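PDB 3VUP: beta-1,4-mannanase from Aplysia kurodai, which hydrolyses beta-1,4-mannosidic links in the main chain of mannans, probably serving as a digestive enzyme of the sea hare. Local coordinates for residues 91-96 with 145-150; 164-169 with 192-197. All blocks are in the same frame, centred on the assembly; numbering follows the deposited sequence. Where two conformers were deposited one is given.

Contact 1: 91-96 with 145-150; sequences DMKDLL and VNHVKG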
ATOM      1  N   ASP A  91      -5.068  10.895  16.177  1.00  8.57           N
ATOM      2  CA  ASP A  91      -5.412  11.118  14.780  1.00  8.16           C
ATOM      3  C   ASP A  91      -5.659   9.797  14.061  1.00  7.64           C
ATOM      4  O   ASP A  91      -6.629   9.655  13.310  1.00  7.56           O
ATOM      5  CB  ASP A  91      -4.293  11.869  14.056  1.00  8.02           C
ATOM      6  CG  ASP A  91      -4.096  13.292  14.562  1.00  7.83           C
ATOM      7  OD1 ASP A  91      -5.006  13.859  15.214  1.00  9.19           O
ATOM      8  OD2 ASP A  91      -3.008  13.846  14.280  1.00  8.41           O
ATOM      9  N   MET A  92      -4.778   8.831  14.285  1.00  7.41           N
ATOM     10  CA  MET A  92      -4.917   7.548  13.611  1.00  7.67           C
ATOM     11  C   MET A  92      -6.167   6.809  14.096  1.00  8.39           C
ATOM     12  O   MET A  92      -6.888   6.207  13.294  1.00  8.54           O
ATOM     13  CB  MET A  92      -3.654   6.705  13.782  1.00  7.82           C
ATOM     14  CG  MET A  92      -2.420   7.309  13.098  1.00  8.11           C
ATOM     15  SD  MET A  92      -2.589   7.529  11.306  1.00  9.14           S
ATOM     16  CE  MET A  92      -2.706   5.828  10.750  1.00 10.49           C
ATOM     17  N   LYS A  93      -6.452   6.884  15.393  1.00  8.36           N
ATOM     18  CA  LYS A  93      -7.670   6.281  15.913  1.00  8.85           C
ATOM     19  C   LYS A  93      -8.909   6.967  15.345  1.00  8.24           C
ATOM     20  O   LYS A  93      -9.860   6.302  14.945  1.00  8.54           O
ATOM     21  CB  LYS A  93      -7.696   6.298  17.444  1.00 11.04           C
ATOM     22  CG  LYS A  93      -9.055   5.889  18.015  0.58 13.47           C
ATOM     23  CD  LYS A  93      -8.963   5.229  19.376  0.58 15.38           C
ATOM     24  CE  LYS A  93     -10.276   4.532  19.720  0.58 16.29           C
ATOM     25  NZ  LYS A  93     -11.450   5.451  19.638  0.58 16.64           N
ATOM     26  N   ASP A  94      -8.891   8.296  15.295  1.00  8.51           N
ATOM     27  CA  ASP A  94     -10.040   9.029  14.789  1.00  8.78           C
ATOM     28  C   ASP A  94     -10.267   8.786  13.298  1.00  8.58           C
ATOM     29  O   ASP A  94     -11.412   8.735  12.841  1.00  8.57           O
ATOM     30  CB  ASP A  94      -9.912  10.522  15.085  1.00  9.74           C
ATOM     31  CG  ASP A  94     -11.240  11.239  14.998  1.00 10.88           C
ATOM     32  OD1 ASP A  94     -12.217  10.763  15.615  1.00 11.58           O
ATOM     33  OD2 ASP A  94     -11.315  12.270  14.303  1.00 11.35           O
ATOM     34  N   LEU A  95      -9.181   8.649  12.544  1.00  8.32           N
ATOM     35  CA  LEU A  95      -9.280   8.265  11.143  1.00  7.81           C
ATOM     36  C   LEU A  95     -10.086   6.977  11.020  1.00  7.71           C
ATOM     37  O   LEU A  95     -11.023   6.883  10.226  1.00  7.80           O
ATOM     38  CB  LEU A  95      -7.883   8.055  10.558  1.00  8.42           C
ATOM     39  CG  LEU A  95      -7.813   7.299   9.226  1.00  8.44           C
ATOM     40  CD1 LEU A  95      -8.479   8.065   8.088  1.00  9.17           C
ATOM     41  CD2 LEU A  95      -6.364   6.989   8.901  1.00  8.49           C
ATOM     42  N   LEU A  96      -9.715   5.981  11.818  1.00  7.36           N
ATOM     43  CA  LEU A  96     -10.372   4.681  11.756  1.00  7.41           C
ATOM     44  C   LEU A  96     -11.808   4.728  12.284  1.00  7.42           C
ATOM     45  O   LEU A  96     -12.691   4.078  11.732  1.00  7.66           O
ATOM     46  CB  LEU A  96      -9.531   3.625  12.482  1.00  7.50           C
ATOM     47  CG  LEU A  96      -8.151   3.366  11.868  1.00  7.49           C
ATOM     48  CD1 LEU A  96      -7.335   2.460  12.764  1.00  9.30           C
ATOM     49  CD2 LEU A  96      -8.275   2.757  10.479  1.00  9.36           C
ATOM     50  N   VAL A 145       0.677   1.320  15.963  1.00  6.34           N
ATOM     51  CA  VAL A 145       0.010   0.046  15.734  1.00  6.55           C
ATOM     52  C   VAL A 145      -0.696  -0.436  16.992  1.00  6.83           C
ATOM     53  O   VAL A 145      -1.829  -0.927  16.936  1.00  7.96           O
ATOM     54  CB  VAL A 145       1.027  -0.999  15.228  1.00  7.03           C
ATOM     55  CG1 VAL A 145       0.430  -2.400  15.227  1.00  8.01           C
ATOM     56  CG2 VAL A 145       1.519  -0.618  13.837  1.00  7.99           C
ATOM     57  N   ASN A 146      -0.031  -0.286  18.132  1.00  7.18           N
ATOM     58  CA  ASN A 146      -0.633  -0.678  19.395  1.00  7.90           C
ATOM     59  C   ASN A 146      -1.875   0.141  19.718  1.00  7.78           C
ATOM     60  O   ASN A 146      -2.866  -0.383  20.221  1.00  9.02           O
ATOM     61  CB  ASN A 146       0.372  -0.549  20.530  1.00  8.98           C
ATOM     62  CG  ASN A 146      -0.211  -0.963  21.856  1.00 10.38           C
ATOM     63  OD1 ASN A 146      -0.503  -2.141  22.076  1.00 10.79           O
ATOM     64  ND2 ASN A 146      -0.398   0.000  22.747  1.00 11.68           N
ATOM     65  N   HIS A 147      -1.820   1.435  19.423  1.00  7.74           N
ATOM     66  CA  HIS A 147      -2.908   2.333  19.783  1.00  8.18           C
ATOM     67  C   HIS A 147      -4.208   1.981  19.055  1.00  8.68           C
ATOM     68  O   HIS A 147      -5.296   2.164  19.596  1.00  9.72           O
ATOM     69  CB  HIS A 147      -2.525   3.774  19.475  1.00  9.25           C
ATOM     70  CG  HIS A 147      -3.487   4.774  20.022  1.00  9.93           C
ATOM     71  ND1 HIS A 147      -3.548   5.084  21.363  1.00 11.74           N
ATOM     72  CD2 HIS A 147      -4.439   5.524  19.416  1.00  9.82           C
ATOM     73  CE1 HIS A 147      -4.490   5.991  21.557  1.00 12.35           C
ATOM     74  NE2 HIS A 147      -5.048   6.271  20.393  1.00 11.34           N
ATOM     75  N   VAL A 148      -4.089   1.484  17.827  1.00  7.97           N
ATOM     76  CA  VAL A 148      -5.257   1.127  17.023  1.00  8.46           C
ATOM     77  C   VAL A 148      -5.399  -0.383  16.858  1.00  8.13           C
ATOM     78  O   VAL A 148      -6.136  -0.845  15.984  1.00  8.77           O
ATOM     79  CB  VAL A 148      -5.238   1.817  15.636  1.00  8.72           C
ATOM     80  CG1 VAL A 148      -5.215   3.335  15.806  1.00  9.73           C
ATOM     81  CG2 VAL A 148      -4.061   1.329  14.774  1.00  9.03           C
ATOM     82  N   LYS A 149      -4.726  -1.144  17.716  1.00  8.48           N
ATOM     83  CA  LYS A 149      -4.720  -2.607  17.668  0.66  8.96           C
ATOM     84  C   LYS A 149      -6.139  -3.154  17.556  1.00  9.05           C
ATOM     85  O   LYS A 149      -6.992  -2.791  18.367  1.00 10.01           O
ATOM     86  CB  LYS A 149      -4.062  -3.157  18.942  0.66  9.46           C
ATOM     87  CG  LYS A 149      -3.944  -4.675  19.014  0.66  9.57           C
ATOM     88  CD  LYS A 149      -3.362  -5.108  20.357  0.66 11.50           C
ATOM     89  CE  LYS A 149      -3.303  -6.625  20.475  0.66 13.29           C
ATOM     90  NZ  LYS A 149      -2.997  -7.075  21.863  0.66 14.55           N
ATOM     91  N   GLY A 150      -6.387  -4.018  16.579  1.00  8.83           N
ATOM     92  CA  GLY A 150      -7.665  -4.677  16.453  1.00  8.78           C
ATOM     93  C   GLY A 150      -8.799  -3.857  15.878  1.00  9.03           C
ATOM     94  O   GLY A 150      -9.907  -4.373  15.784  1.00 10.16           O
TER

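Contact 2: 164-169 with 192-197; sequences EGMMIP and GNKYLY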
ATOM      1  N   GLU A 164      10.224   0.645  -5.997  1.00  5.09           N
ATOM      2  CA  GLU A 164      10.958   0.582  -7.253  1.00  5.44           C
ATOM      3  C   GLU A 164      11.308   1.942  -7.839  1.00  5.74           C
ATOM      4  O   GLU A 164      12.174   2.029  -8.704  1.00  6.54           O
ATOM      5  CB  GLU A 164      10.200  -0.269  -8.268  1.00  5.29           C
ATOM      6  CG  GLU A 164       9.905  -1.672  -7.761  1.00  4.97           C
ATOM      7  CD  GLU A 164       8.615  -1.791  -6.946  1.00  4.19           C
ATOM      8  OE1 GLU A 164       7.836  -0.812  -6.858  1.00  4.90           O
ATOM      9  OE2 GLU A 164       8.389  -2.902  -6.407  1.00  4.69           O
ATOM     10  N   GLY A 165      10.666   3.006  -7.373  1.00  5.73           N
ATOM     11  CA  GLY A 165      11.031   4.335  -7.827  1.00  5.79           C
ATOM     12  C   GLY A 165      12.489   4.679  -7.590  1.00  6.55           C
ATOM     13  O   GLY A 165      13.081   5.442  -8.351  1.00  6.30           O
ATOM     14  N   MET A 166      13.071   4.116  -6.537  1.00  6.00           N
ATOM     15  CA  MET A 166      14.462   4.406  -6.209  1.00  6.32           C
ATOM     16  C   MET A 166      15.356   3.174  -6.090  1.00  6.32           C
ATOM     17  O   MET A 166      16.473   3.266  -5.588  1.00  6.50           O
ATOM     18  CB  MET A 166      14.542   5.264  -4.946  1.00  7.40           C
ATOM     19  CG  MET A 166      13.998   6.682  -5.153  1.00  8.51           C
ATOM     20  SD  MET A 166      14.291   7.840  -3.800  1.00  9.06           S
ATOM     21  CE  MET A 166      13.093   7.263  -2.616  1.00 11.16           C
ATOM     22  N   MET A 167      14.897   2.030  -6.584  1.00  6.34           N
ATOM     23  CA  MET A 167      15.751   0.846  -6.607  1.00  6.71           C
ATOM     24  C   MET A 167      16.693   0.888  -7.804  1.00  7.14           C
ATOM     25  O   MET A 167      16.301   1.316  -8.893  1.00  7.70           O
ATOM     26  CB  MET A 167      14.918  -0.433  -6.664  1.00  6.93           C
ATOM     27  CG  MET A 167      13.966  -0.634  -5.495  1.00  7.53           C
ATOM     28  SD  MET A 167      14.669  -0.427  -3.843  1.00  7.53           S
ATOM     29  CE  MET A 167      15.852  -1.776  -3.788  1.00  8.40           C
ATOM     30  N   ILE A 168      17.926   0.435  -7.605  1.00  6.73           N
ATOM     31  CA  ILE A 168      18.886   0.351  -8.697  1.00  6.41           C
ATOM     32  C   ILE A 168      18.542  -0.852  -9.571  1.00  5.30           C
ATOM     33  O   ILE A 168      18.571  -1.988  -9.097  1.00  5.81           O
ATOM     34  CB  ILE A 168      20.320   0.198  -8.163  1.00  7.60           C
ATOM     35  CG1 ILE A 168      20.684   1.393  -7.280  1.00  8.47           C
ATOM     36  CG2 ILE A 168      21.294   0.048  -9.326  1.00  8.12           C
ATOM     37  CD1 ILE A 168      21.918   1.178  -6.424  1.00  9.98           C
ATOM     38  N   PRO A 169      18.197  -0.614 -10.844  1.00  5.84           N
ATOM     39  CA  PRO A 169      17.870  -1.712 -11.756  1.00  6.01           C
ATOM     40  C   PRO A 169      19.136  -2.268 -12.398  1.00  5.94           C
ATOM     41  O   PRO A 169      20.187  -1.624 -12.357  1.00  6.18           O
ATOM     42  CB  PRO A 169      17.021  -1.013 -12.810  1.00  6.67           C
ATOM     43  CG  PRO A 169      17.676   0.335 -12.934  1.00  7.18           C
ATOM     44  CD  PRO A 169      18.118   0.694 -11.527  1.00  6.93           C
ATOM     45  N   GLY A 192      15.566   7.966  -9.250  1.00  7.28           N
ATOM     46  CA  GLY A 192      16.983   7.929  -8.944  1.00  8.02           C
ATOM     47  C   GLY A 192      17.399   6.533  -8.519  1.00  7.43           C
ATOM     48  O   GLY A 192      16.821   5.959  -7.598  1.00  8.66           O
ATOM     49  N   ASN A 193      18.396   5.978  -9.203  1.00  7.28           N
ATOM     50  CA  ASN A 193      18.920   4.659  -8.871  1.00  7.59           C
ATOM     51  C   ASN A 193      19.661   4.780  -7.553  1.00  7.67           C
ATOM     52  O   ASN A 193      20.814   5.187  -7.543  1.00  9.10           O
ATOM     53  CB  ASN A 193      19.900   4.184  -9.948  1.00  7.28           C
ATOM     54  CG  ASN A 193      19.238   3.932 -11.292  1.00  7.24           C
ATOM     55  OD1 ASN A 193      18.012   3.952 -11.416  1.00  8.02           O
ATOM     56  ND2 ASN A 193      20.054   3.675 -12.310  1.00  7.67           N
ATOM     57  N   LYS A 194      19.014   4.430  -6.447  1.00  7.47           N
ATOM     58  CA  LYS A 194      19.523   4.760  -5.120  1.00  8.82           C
ATOM     59  C   LYS A 194      19.773   3.548  -4.215  1.00  9.01           C
ATOM     60  O   LYS A 194      20.795   3.507  -3.522  1.00 10.97           O
ATOM     61  CB  LYS A 194      18.544   5.726  -4.448  1.00 11.19           C
ATOM     62  CG  LYS A 194      19.120   6.710  -3.458  1.00 12.87           C
ATOM     63  CD  LYS A 194      18.036   7.717  -3.096  1.00 13.80           C
ATOM     64  CE  LYS A 194      18.539   8.839  -2.218  1.00 15.31           C
ATOM     65  NZ  LYS A 194      17.401   9.730  -1.881  1.00 15.35           N
ATOM     66  N   TYR A 195      18.849   2.582  -4.203  1.00  8.30           N
ATOM     67  CA  TYR A 195      18.876   1.517  -3.193  1.00  8.35           C
ATOM     68  C   TYR A 195      19.128   0.112  -3.727  1.00  8.55           C
ATOM     69  O   TYR A 195      18.759  -0.224  -4.858  1.00  8.53           O
ATOM     70  CB  TYR A 195      17.584   1.518  -2.371  1.00  9.07           C
ATOM     71  CG  TYR A 195      17.370   2.842  -1.683  1.00  9.25           C
ATOM     72  CD1 TYR A 195      18.243   3.268  -0.695  1.00  9.07           C
ATOM     73  CD2 TYR A 195      16.322   3.682  -2.041  1.00  9.76           C
ATOM     74  CE1 TYR A 195      18.075   4.486  -0.085  1.00  9.40           C
ATOM     75  CE2 TYR A 195      16.148   4.903  -1.432  1.00  9.59           C
ATOM     76  CZ  TYR A 195      17.026   5.303  -0.457  1.00  9.42           C
ATOM     77  OH  TYR A 195      16.848   6.527   0.146  1.00  9.97           O
ATOM     78  N   LEU A 196      19.765  -0.694  -2.878  1.00  9.72           N
ATOM     79  CA  LEU A 196      19.936  -2.125  -3.102  1.00  9.95           C
ATOM     80  C   LEU A 196      18.864  -2.913  -2.351  1.00  8.12           C
ATOM     81  O   LEU A 196      18.337  -2.463  -1.315  1.00  7.43           O
ATOM     82  CB  LEU A 196      21.334  -2.581  -2.673  1.00 11.66           C
ATOM     83  CG  LEU A 196      22.520  -2.007  -3.457  1.00 14.03           C
ATOM     84  CD1 LEU A 196      23.839  -2.608  -2.979  1.00 14.27           C
ATOM     85  CD2 LEU A 196      22.327  -2.231  -4.948  1.00 15.41           C
ATOM     86  N   TYR A 197      18.539  -4.091  -2.874  1.00  7.40           N
ATOM     87  CA  TYR A 197      17.408  -4.847  -2.340  1.00  6.27           C
ATOM     88  C   TYR A 197      17.620  -5.380  -0.936  1.00  6.24           C
ATOM     89  O   TYR A 197      16.655  -5.499  -0.198  1.00  6.95           O
ATOM     90  CB  TYR A 197      16.909  -5.948  -3.291  1.00  7.06           C
ATOM     91  CG  TYR A 197      15.673  -5.497  -4.039  1.00  6.67           C
ATOM     92  CD1 TYR A 197      14.422  -5.519  -3.440  1.00  7.42           C
ATOM     93  CD2 TYR A 197      15.767  -4.998  -5.320  1.00  7.45           C
ATOM     94  CE1 TYR A 197      13.287  -5.069  -4.117  1.00  7.23           C
ATOM     95  CE2 TYR A 197      14.650  -4.551  -6.004  1.00  7.72           C
ATOM     96  CZ  TYR A 197      13.409  -4.591  -5.402  1.00  6.50           C
ATOM     97  OH  TYR A 197      12.314  -4.135  -6.097  1.00  6.88           O
TER
HETATM   98  O   HOH W   1      18.642  -2.694  -6.405  1.00  8.68           O

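Contact 1: 91-96 with 145-150
This contact joins two neighbouring helices on the outside of the TIM barrel. Residues 91-96 lie on helix 88-101. Residues 145-150 hold the end of helix 130-147 and the turn after it. The backbones come closest at Lys-93 and Val-148.

Val-148 is the buried centre. It is the first residue past the helix to leave helical angles, and its side chain points toward the other helix. Its CG1 is anti to the carbonyl carbon (chi1 -59°), which leaves CG2 in the crowded position between N and C. CG1 rests against the backbone of helix 88-101, with Lys-93 N 3.8 Å from Val-148 CG1. Met-92 CB is 4.2 Å from Val-148 CG1. Met-92 meets this methyl with its backbone carbonyl carbon and with CB.

Leu-96 meets Val-148 across its branch, at about a right angle. Its CG lies beside the backbone N, and chi2 of 172° extends CD1 toward the valine. Leu-96 CD1 is 3.6 Å from Val-148 CB and lies near both methyls. Met-92 and Val-148 also touch Trp-157 of barrel strand 157-161, so the apolar layer continues inward to the barrel wall.

The outer edge is more polar and reaches solvent. His-147 CG is anti to the backbone N (chi1 -170°), and this swings the imidazole out to Lys-93. Lys-93 meets the ring with its aliphatic part. Its chain crosses the histidine at about a right angle, then bends at chi4 and leads its ammonium away to a salt bridge with Asp-97. Lys-93 NZ stays 6.5 Å from His-147 NE2, so any charge repulsion is probably modest. Lys-93 CB sits at the imidazole edge, near the ring plane, 3.9 Å from His-147 CD2.

Contact 2: 164-169 with 192-197
Met-167 CE lies over the centre of one face of Tyr-197, 3.6 Å from Met-167 CE to the Tyr-197 ring centroid, a CH-pi contact. Bends at chi2 (-49°) and chi3 (-65°) curl the chain back to this ring. Met-167 SD also packs on Tyr-195 CB at 3.8 Å. Met-166 runs alongside Tyr-195, its CB 3.8 Å from Tyr-195 CD2. Further out, Ile-168 CD1 meets Leu-196 CD2 tip to tip at 3.7 Å.

An alanine in place of Tyr-197 would remove the ring under the Met-167 methyl and the hydroxyl bonded to Tyr-240, and would probably loosen this packing.

The backbones meet at the polar edge. Met-166 O is gripped by two donors, Lys-194 N at 2.9 Å and Tyr-195 N at 2.8 Å. The second lies nearly along the C=O axis. Ile-168 N gives Tyr-195 O a nearly straight bond (2.9 Å, 174°). A water donates to both Ile-168 O and Tyr-195 O. Glu-164 binds Ser-229 and Tyr-240.

The pattern is a single parallel beta bridge, Met-167 with Tyr-195, within the long loop between strand 157-161 and helix 197-214 of the TIM barrel.

In the fold
From the N terminus, a small antiparallel sheet (3-5, 8-11, 14-15) precedes barrel strands 18-22 and 58-65. Contact 1 then closes a loop from helix 88-101 through strand 105-112 and helix 122-128 to the end of helix 130-147. The chain enters strand 157-161, and contact 2 closes the long loop that follows, just before helix 197-214. The two contacts are in series and neither nests nor crosses. Their centres are 32 Å apart, on opposite sides of the chain's centre. Tyr-195 of contact 2 bonds Asp-124, which lies within the span of contact 1. The disulfide Cys-177 to Cys-244 crosses contact 2, tying its loop to helix 242-249.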